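Local coordinates for protein biofilm growth-associated repressor (PDB 3PQK) that represses transcription of its own operon by binding a palindromic AT-rich sequence that spans the -10 region of the blh promoter, at residues A14-T19 with S63-T68; V29-E34 with E43-I48. All coordinates share one frame; numbering follows the deposited sequence.

Contact 1 of 2, residues A14-T19 with S63-T68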
loop_
_atom_site.group_PDB
_atom_site.type_symbol
_atom_site.label_atom_id
_atom_site.label_comp_id
_atom_site.label_asym_id
_atom_site.label_seq_id
_atom_site.Cartn_x
_atom_site.Cartn_y
_atom_site.Cartn_z
ATOM N N ALA B 14 6.497 1.126 4.782
ATOM C CA ALA B 14 5.570 0.709 5.830
ATOM C C ALA B 14 4.905 1.917 6.457
ATOM O O ALA B 14 3.700 1.877 6.717
ATOM C CB ALA B 14 6.299 -0.098 6.886
ATOM N N ASN B 15 5.675 3.003 6.692
ATOM C CA ASN B 15 5.138 4.241 7.284
ATOM C C ASN B 15 4.136 4.884 6.315
ATOM O O ASN B 15 3.047 5.290 6.722
ATOM C CB ASN B 15 6.278 5.211 7.658
ATOM C CG ASN B 15 7.190 4.706 8.765
ATOM O OD1 ASN B 15 6.881 3.761 9.503
ATOM N ND2 ASN B 15 8.356 5.312 8.878
ATOM N N LEU B 16 4.468 4.867 5.012
ATOM C CA LEU B 16 3.554 5.380 4.002
ATOM C C LEU B 16 2.236 4.570 3.983
ATOM O O LEU B 16 1.167 5.171 3.861
ATOM C CB LEU B 16 4.230 5.371 2.626
ATOM C CG LEU B 16 3.336 5.753 1.429
ATOM C CD1 LEU B 16 2.712 7.123 1.632
ATOM C CD2 LEU B 16 4.122 5.749 0.133
ATOM N N LEU B 17 2.312 3.219 4.117
ATOM C CA LEU B 17 1.127 2.344 4.104
ATOM C C LEU B 17 0.284 2.585 5.344
ATOM O O LEU B 17 -0.942 2.563 5.254
ATOM C CB LEU B 17 1.502 0.850 3.982
ATOM C CG LEU B 17 2.212 0.410 2.685
ATOM C CD1 LEU B 17 2.533 -1.074 2.722
ATOM C CD2 LEU B 17 1.420 0.760 1.445
ATOM N N LYS B 18 0.937 2.832 6.498
ATOM C CA LYS B 18 0.225 3.159 7.751
ATOM C C LYS B 18 -0.643 4.400 7.502
ATOM O O LYS B 18 -1.824 4.402 7.850
ATOM C CB LYS B 18 1.207 3.458 8.898
ATOM C CG LYS B 18 1.804 2.218 9.526
ATOM C CD LYS B 18 2.993 2.553 10.420
ATOM C CE LYS B 18 3.775 1.321 10.815
ATOM N NZ LYS B 18 4.966 1.675 11.631
ATOM N N THR B 19 -0.068 5.431 6.845
ATOM C CA THR B 19 -0.765 6.669 6.529
ATOM C C THR B 19 -1.994 6.410 5.666
ATOM O O THR B 19 -3.074 6.917 5.977
ATOM C CB THR B 19 0.170 7.659 5.847
ATOM O OG1 THR B 19 1.279 7.907 6.713
ATOM C CG2 THR B 19 -0.545 8.967 5.475
ATOM N N SER B 63 1.245 14.486 5.699
ATOM C CA SER B 63 2.016 13.391 5.129
ATOM C C SER B 63 2.654 13.702 3.774
ATOM O O SER B 63 3.439 12.904 3.277
ATOM C CB SER B 63 1.175 12.124 5.087
ATOM O OG SER B 63 0.545 11.954 6.349
ATOM N N GLY B 64 2.349 14.857 3.199
ATOM C CA GLY B 64 2.916 15.263 1.909
ATOM C C GLY B 64 2.290 14.590 0.702
ATOM O O GLY B 64 2.858 14.618 -0.393
ATOM N N ILE B 65 1.100 14.009 0.880
ATOM C CA ILE B 65 0.407 13.239 -0.171
ATOM C C ILE B 65 -0.548 14.133 -0.972
ATOM O O ILE B 65 -0.729 13.947 -2.178
ATOM C CB ILE B 65 -0.298 11.995 0.476
ATOM C CG1 ILE B 65 0.763 11.012 1.071
ATOM C CG2 ILE B 65 -1.196 11.245 -0.541
ATOM C CD1 ILE B 65 0.173 9.952 2.020
ATOM N N VAL B 66 -1.162 15.100 -0.285
ATOM C CA VAL B 66 -2.084 16.042 -0.872
ATOM C C VAL B 66 -1.569 17.461 -0.546
ATOM O O VAL B 66 -0.928 17.676 0.477
ATOM C CB VAL B 66 -3.532 15.779 -0.347
ATOM C CG1 VAL B 66 -4.494 16.912 -0.716
ATOM C CG2 VAL B 66 -4.063 14.436 -0.857
ATOM N N GLU B 67 -1.869 18.408 -1.417
ATOM C CA GLU B 67 -1.555 19.820 -1.241
ATOM C C GLU B 67 -2.745 20.671 -1.731
ATOM O O GLU B 67 -3.662 20.146 -2.375
ATOM C CB GLU B 67 -0.264 20.184 -1.982
ATOM C CG GLU B 67 -0.284 19.931 -3.482
ATOM C CD GLU B 67 0.978 20.389 -4.184
ATOM O OE1 GLU B 67 1.816 21.046 -3.527
ATOM O OE2 GLU B 67 1.137 20.088 -5.388
ATOM N N THR B 68 -2.707 21.970 -1.462
ATOM C CA THR B 68 -3.759 22.878 -1.893
ATOM C C THR B 68 -3.294 23.769 -3.035
ATOM O O THR B 68 -2.087 24.000 -3.234
ATOM C CB THR B 68 -4.352 23.683 -0.713
ATOM O OG1 THR B 68 -3.347 24.551 -0.177
ATOM C CG2 THR B 68 -4.967 22.794 0.372
#
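With chi1 of T19 at -58°, its methyl CG2 lies anti to the backbone N and reaches across to S63 and I65, while OG1 lies beside the backbone N and turns back into its own helix. There OG1 bonds to the carbonyl of N15, an oxygen that T19 N also uses, the two donors coming from opposite faces of the carbonyl plane. A threonine suits this place because its hydroxyl is served within the helix and its methyl is left to do the touching. T19 CG2 sits 3.3 Å from S63 OG and 3.7 Å from I65 CD1. The serine hydroxyl meets this methyl only by van der Waals contact, for its hydrogen bond goes to the carbonyl of V59 in the helix it follows. L16 adds its CD1, 3.8 Å from I65 CD1, so the far end of the isoleucine touches a methyl group of each of two residues one helical turn apart. Between S63 and I65 the chain turns at G64 in a Schellman motif, whose positive phi a glycine adopts easily. Helix 3-20 is thus joined to the bend that links helix 52-62 to strand 66-69, with A84 of helix 84-96 touching both L16 and I65, L60 and V29 packing on I65, and F95 of the second subunit packing on L16.

Contact 2 of 2, residues V29-E34 with E43-I48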
loop_
_atom_site.group_PDB
_atom_site.type_symbol
_atom_site.label_atom_id
_atom_site.label_comp_id
_atom_site.label_asym_id
_atom_site.label_seq_id
_atom_site.Cartn_x
_atom_site.Cartn_y
_atom_site.Cartn_z
ATOM N N VAL B 29 -7.767 10.044 -1.728
ATOM C CA VAL B 29 -6.674 9.945 -2.705
ATOM C C VAL B 29 -7.110 9.370 -4.047
ATOM O O VAL B 29 -6.749 9.905 -5.092
ATOM C CB VAL B 29 -5.350 9.358 -2.133
ATOM C CG1 VAL B 29 -4.829 10.207 -0.969
ATOM C CG2 VAL B 29 -5.525 7.905 -1.689
ATOM N N CYS B 30 -7.975 8.348 -4.029
ATOM C CA CYS B 30 -8.488 7.808 -5.296
ATOM C C CYS B 30 -9.335 8.837 -6.053
ATOM O O CYS B 30 -9.194 8.945 -7.267
ATOM C CB CYS B 30 -9.243 6.498 -5.081
ATOM S SG CYS B 30 -8.175 5.045 -5.130
ATOM N N THR B 31 -10.148 9.649 -5.327
ATOM C CA THR B 31 -10.955 10.715 -5.960
ATOM C C THR B 31 -10.030 11.749 -6.624
ATOM O O THR B 31 -10.281 12.169 -7.762
ATOM C CB THR B 31 -11.907 11.373 -4.932
ATOM O OG1 THR B 31 -12.677 10.366 -4.269
ATOM C CG2 THR B 31 -12.849 12.403 -5.570
ATOM N N LEU B 32 -8.918 12.095 -5.938
ATOM C CA LEU B 32 -7.948 13.082 -6.416
ATOM C C LEU B 32 -7.080 12.667 -7.584
ATOM O O LEU B 32 -6.446 13.505 -8.207
ATOM C CB LEU B 32 -7.122 13.666 -5.270
ATOM C CG LEU B 32 -7.891 14.462 -4.209
ATOM C CD1 LEU B 32 -6.994 14.729 -3.019
ATOM C CD2 LEU B 32 -8.400 15.826 -4.768
ATOM N N VAL B 33 -7.057 11.388 -7.909
ATOM C CA VAL B 33 -6.345 10.860 -9.093
ATOM C C VAL B 33 -7.019 11.477 -10.341
ATOM O O VAL B 33 -6.349 11.847 -11.298
ATOM C CB VAL B 33 -6.421 9.302 -9.093
ATOM C CG1 VAL B 33 -6.044 8.707 -10.452
ATOM C CG2 VAL B 33 -5.546 8.719 -7.987
ATOM N N GLU B 34 -8.337 11.631 -10.278
ATOM C CA GLU B 34 -9.186 12.176 -11.332
ATOM C C GLU B 34 -9.071 13.693 -11.535
ATOM O O GLU B 34 -9.361 14.183 -12.634
ATOM C CB GLU B 34 -10.625 11.726 -11.121
ATOM C CG GLU B 34 -10.759 10.217 -11.322
ATOM C CD GLU B 34 -12.018 9.567 -10.796
ATOM O OE1 GLU B 34 -12.916 10.289 -10.306
ATOM O OE2 GLU B 34 -12.120 8.325 -10.902
ATOM N N GLU B 43 -16.729 16.318 -0.300
ATOM C CA GLU B 43 -17.795 15.936 0.628
ATOM C C GLU B 43 -18.955 15.266 -0.097
ATOM O O GLU B 43 -19.458 14.255 0.381
ATOM C CB GLU B 43 -18.278 17.153 1.430
ATOM C CG GLU B 43 -19.542 16.926 2.253
ATOM C CD GLU B 43 -20.025 18.136 3.028
ATOM O OE1 GLU B 43 -19.709 18.229 4.237
ATOM O OE2 GLU B 43 -20.716 18.992 2.428
ATOM N N GLN B 44 -19.370 15.826 -1.243
ATOM C CA GLN B 44 -20.475 15.300 -2.048
ATOM C C GLN B 44 -20.146 13.988 -2.721
ATOM O O GLN B 44 -20.955 13.063 -2.656
ATOM C CB GLN B 44 -20.957 16.333 -3.083
ATOM C CG GLN B 44 -21.569 17.596 -2.463
ATOM C CD GLN B 44 -22.785 17.310 -1.615
ATOM O OE1 GLN B 44 -23.799 16.785 -2.094
ATOM N NE2 GLN B 44 -22.694 17.628 -0.330
ATOM N N GLN B 45 -18.970 13.894 -3.367
ATOM C CA GLN B 45 -18.536 12.687 -4.076
ATOM C C GLN B 45 -18.249 11.454 -3.172
ATOM O O GLN B 45 -18.418 10.321 -3.618
ATOM C CB GLN B 45 -17.307 13.005 -4.938
ATOM C CG GLN B 45 -17.150 12.075 -6.142
ATOM C CD GLN B 45 -16.095 12.535 -7.127
ATOM O OE1 GLN B 45 -15.854 13.734 -7.328
ATOM N NE2 GLN B 45 -15.450 11.581 -7.788
ATOM N N ILE B 46 -17.785 11.677 -1.943
ATOM C CA ILE B 46 -17.361 10.606 -1.030
ATOM C C ILE B 46 -18.391 10.323 0.068
ATOM O O ILE B 46 -18.418 9.219 0.604
ATOM C CB ILE B 46 -15.925 10.926 -0.499
ATOM C CG1 ILE B 46 -14.888 10.830 -1.623
ATOM C CG2 ILE B 46 -15.497 10.095 0.716
ATOM C CD1 ILE B 46 -13.951 11.966 -1.615
ATOM N N GLY B 47 -19.245 11.292 0.361
ATOM C CA GLY B 47 -20.278 11.143 1.379
ATOM C C GLY B 47 -19.745 11.194 2.793
ATOM O O GLY B 47 -20.279 10.527 3.677
ATOM N N ILE B 48 -18.678 11.974 3.008
ATOM C CA ILE B 48 -18.075 12.192 4.315
ATOM C C ILE B 48 -18.129 13.707 4.583
ATOM O O ILE B 48 -17.663 14.495 3.756
ATOM C CB ILE B 48 -16.618 11.613 4.374
ATOM C CG1 ILE B 48 -16.574 10.058 4.156
ATOM C CG2 ILE B 48 -15.865 12.045 5.655
ATOM C CD1 ILE B 48 -17.069 9.128 5.326
#
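T31 and Q45 point at each other from opposite directions, the methyl of the threonine lying over the flat face of the glutamine amide. T31 CG2 is 3.5 Å from Q45 NE2 and 3.6 Å from Q45 CD, set slightly outward of CD on the NE2 side; an apolar methyl against an amide face needs no hydrogen bond. The glutamine gets there with CG anti to its backbone N (chi1 -154°) and an extended chain beyond, a reach well suited to an exposed position at the edge of the interface. On its other branch T31 meets I46: the isoleucine crosses the threonine at a slant and lays CD1 3.4 Å from T31 OG1. That hydroxyl is nevertheless satisfied, since it bonds to the carbonyl of M27 one turn back in its own helix, which makes threonine acceptable in a buried place. The two segments belong to helices 23-33 and 39-46 of the ArsR-type winged-helix domain, and helix 39-46 is the first helix of the predicted helix-turn-helix, residues 39-62. Here it leans on the helix before it: I46 also packs on M27 and L28, and the chain leaves helical geometry at G47, where phi is positive. F37, from the loop joining the two helices, touches both T31 and Q45. The exposed E34 brings OE1 to 3.8 Å from Q45 NE2, too long for a hydrogen bond although the carboxylate and amide planes differ by just 19°; its other oxygen, OE2, is bonded to the hydroxyl of Y92 in helix 84-96.

Contact 2 is nested within the loop that contact 1 closes, and their centres lie 16 Å apart. They meet directly through helix 23-33: V66 CG2 packs 3.7 Å from L32 CD1, and I65 CG2 lies 3.8 Å from V29 CG1. I65 therefore faces two ways, its CD1 toward helix 3-20 and its CG2 toward the helix that contact 2 uses. Together the contacts join the N-terminal helix, whose residues also touch the second subunit, to the predicted DNA-binding helix-turn-helix and the start of the wing. C30 neighbours T31 in segment 29-34, but its sulfur bonds to C96, consistent with a redox switch, and does not meet segment 43-48.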